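Local atomic coordinates of protein-glutaminase (Chryseobacterium proteolyticum, PDB entry 2ZK9), a protein that probably hydrolyses the side-chain amide of glutamine residues in proteins, releasing ammonia and leaving glutamate. Residues P38-G41 with C42-R45. Sequence-based numbering, arbitrary orientation.
Sequences PVDG and CYAR. With NA (sodium ion), chain B.
At C42, directly after the N-cap residue G41, a sodium ion is modelled 2.2 Å from SG, unusually short for a sodium–sulfur contact, so that its identity is doubtful. Water 3 and, at longer range, water 4 also lie on the ion. SG stands between the backbone N and the carbonyl carbon of its own residue (chi1 55°), which places it at the modelled ion, at the start of helix 42-55. G41 has positive phi, and a side chain there would be jammed against the D40 carbonyl. Its own carbonyl starts the helix, accepting a nearly straight bond from R45 N (3.0 Å to G41 O). Before it, D40, in one of its two conformers, folds back so that OD2 takes the G41 N proton at 2.8 Å, on the anti side of the carboxylate. In that conformer OD2 also reaches the edge of the Y43 ring, 3.7 Å from CE1, with carboxylate and ring planes 86° apart. One face of that ring lies over G41, whose CA makes a CH-pi contact 4.2 Å from the centroid. An alanine in place of Y43 lacks the ring, and would probably leave G41 CA without its aromatic face and D40 OD2 without the ring edge beside it. R45 bends at chi3 (-56°), bringing its guanidinium back over C42 CA, which sits 3.5 Å above its plane, toward the rim. Two waters tie this group to the loop: water 1 links NH2 to P38 O, and water 2 links NH1 to D40 O. With C42 also packed against H83 of strand 82-91, a cysteine at the first turn of a helix beside a strand histidine is consistent with the nucleophile site of a papain-like, clan CA fold.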
ATOM      1  N   PRO A  38      -6.889  -3.640  -7.526  1.00  9.14           N
ATOM      2  CA  PRO A  38      -5.571  -4.174  -7.195  1.00  9.98           C
ATOM      3  C   PRO A  38      -4.694  -4.515  -8.371  1.00  9.74           C
ATOM      4  O   PRO A  38      -3.565  -4.978  -8.145  1.00 10.90           O
ATOM      5  CB  PRO A  38      -5.880  -5.416  -6.342  1.00 12.24           C
ATOM      6  CG  PRO A  38      -7.160  -5.872  -6.951  1.00 12.85           C
ATOM      7  CD  PRO A  38      -7.961  -4.593  -7.184  1.00 10.45           C
ATOM      8  N   VAL A  39      -5.135  -4.324  -9.597  1.00  9.82           N
ATOM      9  CA  VAL A  39      -4.341  -4.696 -10.752  1.00  9.50           C
ATOM     10  C   VAL A  39      -2.982  -4.006 -10.750  1.00 10.20           C
ATOM     11  O   VAL A  39      -1.987  -4.645 -11.087  1.00 12.29           O
ATOM     12  CB  VAL A  39      -5.117  -4.377 -12.042  1.00  9.61           C
ATOM     13  CG1 VAL A  39      -4.274  -4.598 -13.296  1.00 11.24           C
ATOM     14  CG2 VAL A  39      -6.402  -5.200 -12.157  1.00 10.35           C
ATOM     15  N   ASP A  40      -2.944  -2.712 -10.424  0.68  9.26           N
ATOM     16  CA  ASP A  40      -1.701  -1.990 -10.474  0.68  9.22           C
ATOM     17  C   ASP A  40      -1.883  -0.739  -9.622  0.68  8.50           C
ATOM     18  O   ASP A  40      -2.928  -0.521  -9.054  0.68  8.65           O
ATOM     19  CB  ASP A  40      -1.310  -1.694 -11.913  0.68 10.83           C
ATOM     20  CG  ASP A  40       0.162  -1.632 -12.235  0.68 12.51           C
ATOM     21  OD1 ASP A  40       0.533  -2.004 -13.360  0.68 16.30           O
ATOM     22  OD2 ASP A  40       0.965  -1.166 -11.381  0.68 14.33           O
ATOM     23  N   GLY A  41      -0.807   0.050  -9.581  1.00  9.51           N
ATOM     24  CA  GLY A  41      -0.819   1.292  -8.836  1.00  9.44           C
ATOM     25  C   GLY A  41      -0.522   1.152  -7.345  1.00  8.44           C
ATOM     26  O   GLY A  41      -0.698   2.112  -6.589  1.00  8.85           O
ATOM     27  N   CYS A  42       0.005  -0.000  -6.922  1.00  9.20           N
ATOM     28  CA  CYS A  42       0.325  -0.208  -5.483  1.00  9.31           C
ATOM     29  C   CYS A  42       1.267   0.842  -4.954  1.00  8.24           C
ATOM     30  O   CYS A  42       1.139   1.290  -3.812  1.00  8.79           O
ATOM     31  CB  CYS A  42       0.915  -1.579  -5.277  1.00 11.71           C
ATOM     32  SG  CYS A  42       2.333  -1.994  -6.247  1.00 17.10           S
ATOM     33  N   TYR A  43       2.237   1.237  -5.768  1.00  8.39           N
ATOM     34  CA  TYR A  43       3.232   2.242  -5.386  1.00  8.68           C
ATOM     35  C   TYR A  43       2.552   3.537  -5.046  1.00  7.75           C
ATOM     36  O   TYR A  43       2.935   4.230  -4.092  1.00  8.06           O
ATOM     37  CB  TYR A  43       4.274   2.330  -6.520  1.00 10.65           C
ATOM     38  CG  TYR A  43       3.677   2.523  -7.879  1.00 10.30           C
ATOM     39  CD1 TYR A  43       3.330   1.489  -8.725  1.00 11.08           C
ATOM     40  CD2 TYR A  43       3.402   3.812  -8.332  1.00 11.50           C
ATOM     41  CE1 TYR A  43       2.761   1.700  -9.980  1.00 11.99           C
ATOM     42  CE2 TYR A  43       2.864   4.051  -9.548  1.00 12.46           C
ATOM     43  CZ  TYR A  43       2.536   2.996 -10.388  1.00 12.39           C
ATOM     44  OH  TYR A  43       1.974   3.275 -11.615  1.00 15.51           O
ATOM     45  N   ALA A  44       1.565   3.942  -5.855  1.00  7.90           N
ATOM     46  CA  ALA A  44       0.835   5.191  -5.623  1.00  7.98           C
ATOM     47  C   ALA A  44      -0.038   5.069  -4.396  1.00  7.34           C
ATOM     48  O   ALA A  44      -0.124   5.991  -3.577  1.00  8.02           O
ATOM     49  CB  ALA A  44       0.039   5.532  -6.867  1.00  8.38           C
ATOM     50  N   ARG A  45      -0.726   3.924  -4.232  1.00  7.36           N
ATOM     51  CA  ARG A  45      -1.548   3.764  -3.027  1.00  7.37           C
ATOM     52  C   ARG A  45      -0.702   3.892  -1.770  1.00  7.42           C
ATOM     53  O   ARG A  45      -1.099   4.514  -0.800  1.00  7.56           O
ATOM     54  CB  ARG A  45      -2.323   2.459  -3.053  1.00  7.61           C
ATOM     55  CG  ARG A  45      -3.256   2.268  -4.242  1.00  8.16           C
ATOM     56  CD  ARG A  45      -4.259   1.183  -4.045  1.00  8.13           C
ATOM     57  NE  ARG A  45      -3.712  -0.156  -3.722  1.00  8.55           N
ATOM     58  CZ  ARG A  45      -3.261  -1.007  -4.617  1.00  8.69           C
ATOM     59  NH1 ARG A  45      -3.249  -0.765  -5.908  1.00  9.62           N
ATOM     60  NH2 ARG A  45      -2.756  -2.187  -4.217  1.00  9.85           N
TER
HETATM   61 NA    NA B 501       1.046  -2.499  -7.925  1.00 61.41          NA
HETATM   62  O   HOH W   1      -1.966  -3.236  -6.823  0.50  8.46           O
HETATM   63  O   HOH W   2      -4.888   0.853  -7.716  1.00  9.25           O
HETATM   64  O   HOH W   3       0.782  -4.606  -6.606  1.00 22.62           O
HETATM   65  O   HOH W   4       2.521  -4.764  -9.103  1.00 40.53           O